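Local coordinates for protein N-acylethanolamine-hydrolyzing acid amidase alpha-subunit (Caenorhabditis elegans, PDB 6DY3) that forms the alpha-subunit of an autocatalytically cleaved heterodimeric amidase that probably degrades bioactive fatty acid amides such as N-palmitoylethanolamine to ethanolamine and free fatty acids, at residues A[25-33]-A[73-84]; A[37-48]-A[84-95]. One frame throughout, in Å; residues are numbered along the deposited sequence.

Interaction 1 (A[25-33]-A[73-84])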
loop_
_atom_site.group_PDB
_atom_site.type_symbol
_atom_site.label_atom_id
_atom_site.label_comp_id
_atom_site.label_asym_id
_atom_site.label_seq_id
_atom_site.Cartn_x
_atom_site.Cartn_y
_atom_site.Cartn_z
ATOM N N PRO A 25 -7.440 21.476 2.712
ATOM C CA PRO A 25 -6.856 20.352 1.957
ATOM C C PRO A 25 -5.915 20.768 0.837
ATOM O O PRO A 25 -4.983 20.017 0.520
ATOM C CB PRO A 25 -8.093 19.621 1.412
ATOM C CG PRO A 25 -9.214 20.039 2.287
ATOM C CD PRO A 25 -8.913 21.448 2.675
ATOM N N SER A 26 -6.132 21.931 0.218
ATOM C CA SER A 26 -5.291 22.368 -0.891
ATOM C C SER A 26 -3.880 22.761 -0.463
ATOM O O SER A 26 -3.034 22.996 -1.333
ATOM C CB SER A 26 -5.950 23.544 -1.609
ATOM O OG SER A 26 -6.114 24.644 -0.735
ATOM N N GLN A 27 -3.605 22.840 0.838
ATOM C CA GLN A 27 -2.311 23.286 1.338
ATOM C C GLN A 27 -1.540 22.192 2.057
ATOM O O GLN A 27 -0.409 22.435 2.491
ATOM C CB GLN A 27 -2.508 24.476 2.288
ATOM C CG GLN A 27 -3.392 25.553 1.694
ATOM C CD GLN A 27 -2.796 26.135 0.431
ATOM O OE1 GLN A 27 -1.630 26.538 0.412
ATOM N NE2 GLN A 27 -3.552 26.075 -0.661
ATOM N N ARG A 28 -2.107 20.992 2.176
ATOM C CA ARG A 28 -1.549 19.992 3.077
ATOM C C ARG A 28 -0.253 19.394 2.537
ATOM O O ARG A 28 0.657 19.071 3.310
ATOM C CB ARG A 28 -2.583 18.897 3.321
ATOM C CG ARG A 28 -3.795 19.359 4.106
ATOM C CD ARG A 28 -4.843 18.268 4.179
ATOM N NE ARG A 28 -6.057 18.721 4.847
ATOM C CZ ARG A 28 -7.140 17.968 5.018
ATOM N NH1 ARG A 28 -7.164 16.720 4.570
ATOM N NH2 ARG A 28 -8.202 18.464 5.638
ATOM N N TRP A 29 -0.157 19.221 1.221
ATOM C CA TRP A 29 0.982 18.556 0.610
ATOM C C TRP A 29 2.002 19.537 0.051
ATOM O O TRP A 29 2.906 19.122 -0.682
ATOM C CB TRP A 29 0.499 17.617 -0.497
ATOM C CG TRP A 29 -0.401 16.540 0.006
ATOM C CD1 TRP A 29 -1.768 16.526 -0.025
ATOM C CD2 TRP A 29 -0.001 15.316 0.632
ATOM N NE1 TRP A 29 -2.241 15.366 0.540
ATOM C CE2 TRP A 29 -1.175 14.609 0.952
ATOM C CE3 TRP A 29 1.238 14.750 0.950
ATOM C CZ2 TRP A 29 -1.146 13.365 1.572
ATOM C CZ3 TRP A 29 1.263 13.514 1.565
ATOM C CH2 TRP A 29 0.083 12.836 1.870
ATOM N N ASN A 30 1.896 20.822 0.396
ATOM C CA ASN A 30 2.785 21.824 -0.185
ATOM C C ASN A 30 4.249 21.479 0.066
ATOM O O ASN A 30 5.068 21.491 -0.861
ATOM C CB ASN A 30 2.460 23.207 0.380
ATOM C CG ASN A 30 1.064 23.670 0.029
ATOM O OD1 ASN A 30 0.410 23.117 -0.849
ATOM N ND2 ASN A 30 0.595 24.688 0.729
ATOM N N GLN A 31 4.600 21.175 1.316
ATOM C CA GLN A 31 6.001 20.942 1.646
ATOM C C GLN A 31 6.522 19.675 0.982
ATOM O O GLN A 31 7.667 19.635 0.516
ATOM C CB GLN A 31 6.170 20.868 3.162
ATOM C CG GLN A 31 7.590 21.071 3.637
ATOM C CD GLN A 31 8.172 22.397 3.178
ATOM O OE1 GLN A 31 7.631 23.466 3.479
ATOM N NE2 GLN A 31 9.281 22.334 2.444
ATOM N N VAL A 32 5.701 18.623 0.946
ATOM C CA VAL A 32 6.092 17.386 0.275
ATOM C C VAL A 32 6.409 17.657 -1.190
ATOM O O VAL A 32 7.445 17.227 -1.711
ATOM C CB VAL A 32 4.987 16.323 0.429
ATOM C CG1 VAL A 32 5.259 15.110 -0.462
ATOM C CG2 VAL A 32 4.864 15.896 1.887
ATOM N N ILE A 33 5.512 18.366 -1.883
ATOM C CA ILE A 33 5.723 18.655 -3.300
ATOM C C ILE A 33 6.948 19.542 -3.483
ATOM O O ILE A 33 7.770 19.318 -4.381
ATOM C CB ILE A 33 4.460 19.298 -3.907
ATOM C CG1 ILE A 33 3.258 18.348 -3.820
ATOM C CG2 ILE A 33 4.703 19.719 -5.353
ATOM C CD1 ILE A 33 3.457 17.008 -4.502
ATOM N N GLU A 73 -13.022 16.873 -0.008
ATOM C CA GLU A 73 -11.731 17.002 0.658
ATOM C C GLU A 73 -10.609 16.482 -0.230
ATOM O O GLU A 73 -9.601 17.165 -0.444
ATOM C CB GLU A 73 -11.757 16.251 1.990
ATOM C CG GLU A 73 -10.435 16.291 2.755
ATOM C CD GLU A 73 -10.425 15.386 3.978
ATOM O OE1 GLU A 73 -11.358 14.570 4.136
ATOM O OE2 GLU A 73 -9.481 15.497 4.788
ATOM N N ILE A 74 -10.769 15.270 -0.763
ATOM C CA ILE A 74 -9.723 14.695 -1.598
ATOM C C ILE A 74 -9.581 15.484 -2.894
ATOM O O ILE A 74 -8.477 15.603 -3.442
ATOM C CB ILE A 74 -10.020 13.206 -1.867
ATOM C CG1 ILE A 74 -9.993 12.391 -0.567
ATOM C CG2 ILE A 74 -9.031 12.625 -2.874
ATOM C CD1 ILE A 74 -8.648 12.357 0.140
ATOM N N GLN A 75 -10.684 16.018 -3.419
ATOM C CA GLN A 75 -10.604 16.837 -4.624
ATOM C C GLN A 75 -9.682 18.030 -4.410
ATOM O O GLN A 75 -8.837 18.341 -5.257
ATOM C CB GLN A 75 -11.999 17.314 -5.022
ATOM C CG GLN A 75 -12.923 16.219 -5.492
ATOM C CD GLN A 75 -14.301 16.742 -5.838
ATOM O OE1 GLN A 75 -14.444 17.838 -6.387
ATOM N NE2 GLN A 75 -15.327 15.962 -5.518
ATOM N N GLU A 76 -9.827 18.712 -3.274
ATOM C CA GLU A 76 -9.017 19.896 -3.028
ATOM C C GLU A 76 -7.548 19.532 -2.835
ATOM O O GLU A 76 -6.661 20.281 -3.258
ATOM C CB GLU A 76 -9.561 20.645 -1.815
ATOM C CG GLU A 76 -10.954 21.209 -2.019
ATOM C CD GLU A 76 -11.508 21.863 -0.767
ATOM O OE1 GLU A 76 -10.719 22.186 0.150
ATOM O OE2 GLU A 76 -12.741 22.050 -0.695
ATOM N N GLU A 77 -7.268 18.382 -2.217
ATOM C CA GLU A 77 -5.882 17.942 -2.087
ATOM C C GLU A 77 -5.263 17.703 -3.456
ATOM O O GLU A 77 -4.155 18.169 -3.742
ATOM C CB GLU A 77 -5.802 16.671 -1.242
ATOM C CG GLU A 77 -6.146 16.855 0.220
ATOM C CD GLU A 77 -5.733 15.658 1.065
ATOM O OE1 GLU A 77 -5.005 14.787 0.543
ATOM O OE2 GLU A 77 -6.127 15.589 2.250
ATOM N N LEU A 78 -5.973 16.977 -4.321
ATOM C CA LEU A 78 -5.454 16.704 -5.655
ATOM C C LEU A 78 -5.257 17.992 -6.441
ATOM O O LEU A 78 -4.249 18.153 -7.139
ATOM C CB LEU A 78 -6.400 15.761 -6.394
ATOM C CG LEU A 78 -6.453 14.333 -5.847
ATOM C CD1 LEU A 78 -7.634 13.583 -6.447
ATOM C CD2 LEU A 78 -5.139 13.587 -6.116
ATOM N N LYS A 79 -6.205 18.925 -6.339
ATOM C CA LYS A 79 -6.036 20.214 -6.998
ATOM C C LYS A 79 -4.847 20.967 -6.420
ATOM O O LYS A 79 -4.054 21.556 -7.164
ATOM C CB LYS A 79 -7.317 21.039 -6.872
ATOM C CG LYS A 79 -8.466 20.512 -7.726
ATOM C CD LYS A 79 -9.704 21.381 -7.629
ATOM C CE LYS A 79 -10.807 20.868 -8.549
ATOM N NZ LYS A 79 -10.359 20.731 -9.979
ATOM N N GLY A 80 -4.697 20.950 -5.097
ATOM C CA GLY A 80 -3.539 21.585 -4.489
ATOM C C GLY A 80 -2.236 20.943 -4.922
ATOM O O GLY A 80 -1.243 21.634 -5.158
ATOM N N ILE A 81 -2.224 19.614 -5.046
ATOM C CA ILE A 81 -1.022 18.926 -5.511
ATOM C C ILE A 81 -0.691 19.349 -6.935
ATOM O O ILE A 81 0.473 19.602 -7.268
ATOM C CB ILE A 81 -1.201 17.399 -5.397
ATOM C CG1 ILE A 81 -1.194 16.979 -3.923
ATOM C CG2 ILE A 81 -0.100 16.662 -6.171
ATOM C CD1 ILE A 81 -1.482 15.505 -3.697
ATOM N N ALA A 82 -1.706 19.437 -7.798
ATOM C CA ALA A 82 -1.472 19.828 -9.184
ATOM C C ALA A 82 -0.980 21.265 -9.273
ATOM O O ALA A 82 -0.144 21.592 -10.124
ATOM C CB ALA A 82 -2.749 19.644 -10.001
ATOM N N SER A 83 -1.480 22.138 -8.399
ATOM C CA SER A 83 -1.040 23.527 -8.415
ATOM C C SER A 83 0.397 23.659 -7.925
ATOM O O SER A 83 1.206 24.364 -8.540
ATOM C CB SER A 83 -1.978 24.376 -7.559
ATOM O OG SER A 83 -1.485 25.697 -7.425
ATOM N N GLU A 84 0.742 22.969 -6.836
ATOM C CA GLU A 84 2.086 23.090 -6.283
ATOM C C GLU A 84 3.122 22.454 -7.201
ATOM O O GLU A 84 4.208 23.010 -7.399
ATOM C CB GLU A 84 2.135 22.449 -4.897
ATOM C CG GLU A 84 1.367 23.216 -3.837
ATOM C CD GLU A 84 2.022 24.545 -3.484
ATOM O OE1 GLU A 84 3.269 24.589 -3.404
ATOM O OE2 GLU A 84 1.295 25.544 -3.288
#
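Arg28 and Glu77 each turn CG to lie beside the backbone N (chi1 -67° in Arg28) and run out extended, which brings guanidinium and carboxylate together above helix 72-85. Glu73 starts the other way, with CG anti to its N, and sends its carboxylate to the same place. The three form a salt-bridge network in which Arg28 NH1 lies 2.6 Å from Glu73 OE2 and 2.8 Å from Glu77 OE2. The Glu73 oxygen lies in the guanidinium plane and receives the bond on its anti lone pair; the Glu77 oxygen is tilted out of that plane, and its bond is bent. Pro25 CG lies above one guanidinium face, displaced toward its rim. Trp29 NE1 donates to Glu77 OE1 over 2.8 Å in a nearly straight bond (171°) that leaves in the indole plane but reaches the oxygen from above the carboxylate. Over the indole face, Ile81 CD1 makes a CH-pi contact 4.1 Å from the centre of the five-membered ring, and Ile33 CD1 meets Ile81 CG2 beyond. Gly80 CA, with no side chain to hold the loop off, makes a CA-H...O contact of 3.5 Å with Ser26 O. Asn53 of the beta-subunit also binds Glu77 OE1, and Arg97 of that subunit pairs with OE2, so this buried carboxylate probably keeps its charge and joins the loop before helix 30-36, helix 72-85 and the beta-subunit.

Interaction 2 (A[37-48]-A[84-95]). With FUC (alpha-L-fucopyranose), chain I; NAG (2-acetamido-2-deoxy-beta-D-glucopyranose), chain B.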
loop_
_atom_site.group_PDB
_atom_site.type_symbol
_atom_site.label_atom_id
_atom_site.label_comp_id
_atom_site.label_asym_id
_atom_site.label_seq_id
_atom_site.Cartn_x
_atom_site.Cartn_y
_atom_site.Cartn_z
ATOM N N LEU A 37 10.068 18.506 -5.902
ATOM C CA LEU A 37 9.668 19.104 -7.171
ATOM C C LEU A 37 10.610 18.702 -8.299
ATOM O O LEU A 37 10.203 18.645 -9.465
ATOM C CB LEU A 37 9.627 20.625 -7.028
ATOM C CG LEU A 37 9.100 21.429 -8.215
ATOM C CD1 LEU A 37 7.623 21.157 -8.423
ATOM C CD2 LEU A 37 9.358 22.908 -7.998
ATOM N N GLU A 38 11.870 18.416 -7.967
ATOM C CA GLU A 38 12.862 18.067 -8.975
ATOM C C GLU A 38 12.501 16.772 -9.693
ATOM O O GLU A 38 12.752 16.628 -10.896
ATOM C CB GLU A 38 14.233 17.954 -8.302
ATOM C CG GLU A 38 15.346 17.385 -9.161
ATOM C CD GLU A 38 16.539 16.926 -8.335
ATOM O OE1 GLU A 38 16.534 17.132 -7.099
ATOM O OE2 GLU A 38 17.476 16.341 -8.917
ATOM N N TYR A 39 11.919 15.814 -8.971
ATOM C CA TYR A 39 11.666 14.486 -9.517
ATOM C C TYR A 39 10.284 14.336 -10.136
ATOM O O TYR A 39 10.067 13.393 -10.903
ATOM C CB TYR A 39 11.825 13.428 -8.421
ATOM C CG TYR A 39 13.145 13.485 -7.695
ATOM C CD1 TYR A 39 14.311 13.053 -8.304
ATOM C CD2 TYR A 39 13.221 13.962 -6.395
ATOM C CE1 TYR A 39 15.520 13.098 -7.640
ATOM C CE2 TYR A 39 14.429 14.012 -5.724
ATOM C CZ TYR A 39 15.573 13.578 -6.352
ATOM O OH TYR A 39 16.774 13.625 -5.691
ATOM N N LEU A 40 9.348 15.240 -9.830
ATOM C CA LEU A 40 7.951 14.988 -10.178
ATOM C C LEU A 40 7.729 14.934 -11.681
ATOM O O LEU A 40 7.036 14.011 -12.147
ATOM C CB LEU A 40 7.057 16.040 -9.516
ATOM C CG LEU A 40 7.168 16.135 -7.993
ATOM C CD1 LEU A 40 6.080 17.038 -7.439
ATOM C CD2 LEU A 40 7.125 14.757 -7.320
ATOM N N PRO A 41 8.259 15.855 -12.493
ATOM C CA PRO A 41 7.976 15.780 -13.938
ATOM C C PRO A 41 8.426 14.478 -14.577
ATOM O O PRO A 41 7.723 13.940 -15.441
ATOM C CB PRO A 41 8.738 16.985 -14.503
ATOM C CG PRO A 41 8.893 17.915 -13.346
ATOM C CD PRO A 41 9.081 17.027 -12.155
ATOM N N GLY A 42 9.583 13.956 -14.174
ATOM C CA GLY A 42 10.053 12.705 -14.742
ATOM C C GLY A 42 9.223 11.511 -14.307
ATOM O O GLY A 42 9.015 10.572 -15.083
ATOM N N VAL A 43 8.742 11.524 -13.062
ATOM C CA VAL A 43 7.910 10.426 -12.575
ATOM C C VAL A 43 6.616 10.360 -13.368
ATOM O O VAL A 43 6.188 9.286 -13.810
ATOM C CB VAL A 43 7.641 10.586 -11.068
ATOM C CG1 VAL A 43 6.460 9.726 -10.623
ATOM C CG2 VAL A 43 8.891 10.217 -10.273
ATOM N N VAL A 44 5.980 11.512 -13.572
ATOM C CA VAL A 44 4.729 11.546 -14.318
ATOM C C VAL A 44 4.951 11.029 -15.730
ATOM O O VAL A 44 4.242 10.134 -16.202
ATOM C CB VAL A 44 4.154 12.974 -14.334
ATOM C CG1 VAL A 44 2.880 13.035 -15.193
ATOM C CG2 VAL A 44 3.938 13.489 -12.908
ATOM N N GLU A 45 5.949 11.586 -16.422
ATOM C CA GLU A 45 6.204 11.201 -17.804
ATOM C C GLU A 45 6.480 9.711 -17.913
ATOM O O GLU A 45 6.078 9.065 -18.887
ATOM C CB GLU A 45 7.375 12.008 -18.366
ATOM C CG GLU A 45 7.721 11.673 -19.807
ATOM C CD GLU A 45 8.918 12.449 -20.317
ATOM O OE1 GLU A 45 9.529 13.195 -19.522
ATOM O OE2 GLU A 45 9.249 12.310 -21.515
ATOM N N GLU A 46 7.182 9.151 -16.929
ATOM C CA GLU A 46 7.542 7.741 -16.980
ATOM C C GLU A 46 6.389 6.836 -16.561
ATOM O O GLU A 46 6.279 5.710 -17.061
ATOM C CB GLU A 46 8.761 7.483 -16.091
ATOM C CG GLU A 46 9.429 6.147 -16.351
ATOM C CD GLU A 46 9.878 5.995 -17.798
ATOM O OE1 GLU A 46 10.366 6.989 -18.384
ATOM O OE2 GLU A 46 9.736 4.884 -18.349
ATOM N N THR A 47 5.528 7.300 -15.651
ATOM C CA THR A 47 4.379 6.499 -15.237
ATOM C C THR A 47 3.364 6.355 -16.365
ATOM O O THR A 47 2.798 5.272 -16.558
ATOM C CB THR A 47 3.717 7.119 -14.005
ATOM O OG1 THR A 47 4.684 7.254 -12.964
ATOM C CG2 THR A 47 2.578 6.245 -13.503
ATOM N N LYS A 48 3.109 7.438 -17.107
ATOM C CA LYS A 48 2.123 7.391 -18.181
ATOM C C LYS A 48 2.461 6.317 -19.203
ATOM O O LYS A 48 1.559 5.692 -19.772
ATOM C CB LYS A 48 2.032 8.752 -18.877
ATOM C CG LYS A 48 1.509 9.890 -18.001
ATOM C CD LYS A 48 1.103 11.103 -18.842
ATOM C CE LYS A 48 2.249 11.613 -19.716
ATOM N NZ LYS A 48 1.806 12.707 -20.625
ATOM N N GLU A 84 0.742 22.969 -6.836
ATOM C CA GLU A 84 2.086 23.090 -6.283
ATOM C C GLU A 84 3.122 22.454 -7.201
ATOM O O GLU A 84 4.208 23.010 -7.399
ATOM C CB GLU A 84 2.135 22.449 -4.897
ATOM C CG GLU A 84 1.367 23.216 -3.837
ATOM C CD GLU A 84 2.022 24.545 -3.484
ATOM O OE1 GLU A 84 3.269 24.589 -3.404
ATOM O OE2 GLU A 84 1.295 25.544 -3.288
ATOM N N SER A 85 2.806 21.292 -7.771
ATOM C CA SER A 85 3.742 20.615 -8.657
ATOM C C SER A 85 3.820 21.266 -10.030
ATOM O O SER A 85 4.822 21.084 -10.734
ATOM C CB SER A 85 3.348 19.145 -8.808
ATOM O OG SER A 85 2.082 19.024 -9.427
ATOM N N GLY A 86 2.800 22.021 -10.425
ATOM C CA GLY A 86 2.768 22.559 -11.769
ATOM C C GLY A 86 2.529 21.508 -12.826
ATOM O O GLY A 86 3.018 21.647 -13.952
ATOM N N LEU A 87 1.782 20.458 -12.497
ATOM C CA LEU A 87 1.527 19.361 -13.410
ATOM C C LEU A 87 0.028 19.223 -13.660
ATOM O O LEU A 87 -0.777 19.489 -12.762
ATOM C CB LEU A 87 2.074 18.051 -12.837
ATOM C CG LEU A 87 3.589 18.075 -12.617
ATOM C CD1 LEU A 87 4.019 16.970 -11.668
ATOM C CD2 LEU A 87 4.330 17.969 -13.943
ATOM N N PRO A 88 -0.377 18.795 -14.854
ATOM C CA PRO A 88 -1.811 18.752 -15.172
ATOM C C PRO A 88 -2.566 17.817 -14.239
ATOM O O PRO A 88 -2.150 16.682 -13.992
ATOM C CB PRO A 88 -1.838 18.263 -16.624
ATOM C CG PRO A 88 -0.534 17.595 -16.834
ATOM C CD PRO A 88 0.451 18.305 -15.970
ATOM N N ILE A 89 -3.693 18.312 -13.717
ATOM C CA ILE A 89 -4.439 17.579 -12.697
ATOM C C ILE A 89 -4.991 16.269 -13.236
ATOM O O ILE A 89 -5.056 15.272 -12.509
ATOM C CB ILE A 89 -5.570 18.455 -12.128
ATOM C CG1 ILE A 89 -6.294 17.703 -11.008
ATOM C CG2 ILE A 89 -6.541 18.858 -13.226
ATOM C CD1 ILE A 89 -7.278 18.542 -10.250
ATOM N N GLY A 90 -5.391 16.237 -14.503
ATOM C CA GLY A 90 -5.925 15.005 -15.055
ATOM C C GLY A 90 -4.938 13.858 -14.976
ATOM O O GLY A 90 -5.323 12.704 -14.765
ATOM N N GLU A 91 -3.650 14.156 -15.151
ATOM C CA GLU A 91 -2.633 13.116 -15.039
ATOM C C GLU A 91 -2.450 12.687 -13.589
ATOM O O GLU A 91 -2.304 11.494 -13.300
ATOM C CB GLU A 91 -1.314 13.611 -15.635
ATOM C CG GLU A 91 -1.384 13.877 -17.140
ATOM C CD GLU A 91 -0.071 14.384 -17.727
ATOM O OE1 GLU A 91 0.867 14.663 -16.951
ATOM O OE2 GLU A 91 0.019 14.513 -18.968
ATOM N N ILE A 92 -2.484 13.644 -12.663
ATOM C CA ILE A 92 -2.338 13.316 -11.248
ATOM C C ILE A 92 -3.505 12.461 -10.775
ATOM O O ILE A 92 -3.321 11.492 -10.029
ATOM C CB ILE A 92 -2.194 14.610 -10.424
ATOM C CG1 ILE A 92 -0.805 15.206 -10.673
ATOM C CG2 ILE A 92 -2.453 14.354 -8.928
ATOM C CD1 ILE A 92 -0.600 16.571 -10.076
ATOM N N VAL A 93 -4.725 12.808 -11.195
ATOM C CA VAL A 93 -5.891 11.999 -10.848
ATOM C C VAL A 93 -5.753 10.594 -11.427
ATOM O O VAL A 93 -6.038 9.597 -10.752
ATOM C CB VAL A 93 -7.181 12.687 -11.340
ATOM C CG1 VAL A 93 -8.389 11.744 -11.220
ATOM C CG2 VAL A 93 -7.424 13.975 -10.567
ATOM N N GLY A 94 -5.326 10.495 -12.689
ATOM C CA GLY A 94 -5.183 9.191 -13.311
ATOM C C GLY A 94 -4.195 8.293 -12.585
ATOM O O GLY A 94 -4.470 7.117 -12.340
ATOM N N MET A 95 -3.024 8.833 -12.227
ATOM C CA MET A 95 -2.042 8.010 -11.526
ATOM C C MET A 95 -2.557 7.546 -10.174
ATOM O O MET A 95 -2.279 6.413 -9.756
ATOM C CB MET A 95 -0.718 8.750 -11.365
ATOM C CG MET A 95 0.098 8.800 -12.638
ATOM S SD MET A 95 1.637 9.700 -12.459
ATOM C CE MET A 95 1.014 11.361 -12.602
HETATM C C1 FUC I . 18.058 13.140 -12.077
HETATM C C2 FUC I . 16.904 12.428 -12.869
HETATM C C3 FUC I . 15.587 13.195 -12.791
HETATM C C4 FUC I . 15.853 14.684 -12.915
HETATM C C5 FUC I . 16.646 15.161 -11.698
HETATM C C6 FUC I . 17.430 16.448 -11.974
HETATM O O2 FUC I . 16.718 11.078 -12.459
HETATM O O3 FUC I . 14.722 12.813 -13.869
HETATM O O4 FUC I . 16.578 14.957 -14.104
HETATM O O5 FUC I . 17.585 14.165 -11.184
HETATM C C1 NAG B . 16.972 9.468 -8.110
HETATM C C2 NAG B . 17.088 8.224 -9.015
HETATM C C3 NAG B . 18.421 8.215 -9.772
HETATM C C4 NAG B . 18.695 9.562 -10.432
HETATM C C5 NAG B . 18.549 10.681 -9.409
HETATM C C6 NAG B . 18.710 12.073 -9.981
HETATM C C7 NAG B . 17.704 6.732 -7.167
HETATM C C8 NAG B . 17.438 5.425 -6.490
HETATM N N2 NAG B . 16.946 7.005 -8.235
HETATM O O3 NAG B . 18.375 7.196 -10.765
HETATM O O4 NAG B . 20.010 9.586 -10.979
HETATM O O5 NAG B . 17.231 10.628 -8.860
HETATM O O6 NAG B . 18.788 12.075 -11.402
HETATM O O7 NAG B . 18.576 7.501 -6.778
#
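Val44 and Met95 cross at about a right angle, the methionine bending at its last torsion (chi3 -80°) to lay CE against both valine methyls, 3.6 Å from Val44 CG1. Further back along the same side chain, Met95 SD rests 3.7 Å from Thr47 CB, the two residues meeting obliquely. Thr47 turns its hydroxyl elsewhere: OG1 donates to Val43 O one turn back, leaving CG2 to pack on the methionine. Val44 CG2 is also met by Leu87, which slides past in the opposite direction, with CD1 3.7 Å from Val44 CG2 and in touch with Leu40 CB as well. Leu40 CD1 reaches Ser85 CB, while the serine OG is bonded back to Ile81 O within its own helix. Helices 40-48 and 89-95 cross at 64°; their axes come no nearer than 10.9 Å, and these side chains make the contact between them. Glu91 extends at about a right angle to Val44 and ends at Lys48, whose NZ donates to Glu91 OE2 over 3.0 Å from above the carboxylate plane. Trp60 of helix 56-63 touches both partners of this salt bridge. An alanine in place of Glu91 would probably leave the Lys48 ammonium without its mate and open a gap beside Val44 CG1. Beyond the contact, Tyr39 lies against an N-acetylglucosamine and Glu38 against the fucose attached through its O6; the N-acetylglucosamine is also bonded to Glu25 O of the beta-subunit. Methyls and a thioether join the two helices with little directional preference, so the Lys48-Glu91 ion pair beside them probably helps set how the helices sit against each other.

In the fold
Interactions 1 and 2 lie with their centres about 13 Å apart and share Glu84, near the end of helix 72-85. Their segments alternate along the chain: helices 30-36 and 40-48 follow each other on one side, and helices 72-85 and 89-97 on the other. Among the atoms that join them are Ile33 CG2, 3.5 Å from Ser85 N, Ala82 O and Leu87 N in a probable hydrogen bond (3.3 Å), and Ala82 CA against Ile92 CD1 at 3.5 Å. Both contacts also touch the beta-subunit, which in this Ntn-hydrolase family carries the nucleophilic N-terminal cysteine; the glycan lies against Glu38 and Tyr39, at the side of interaction 2.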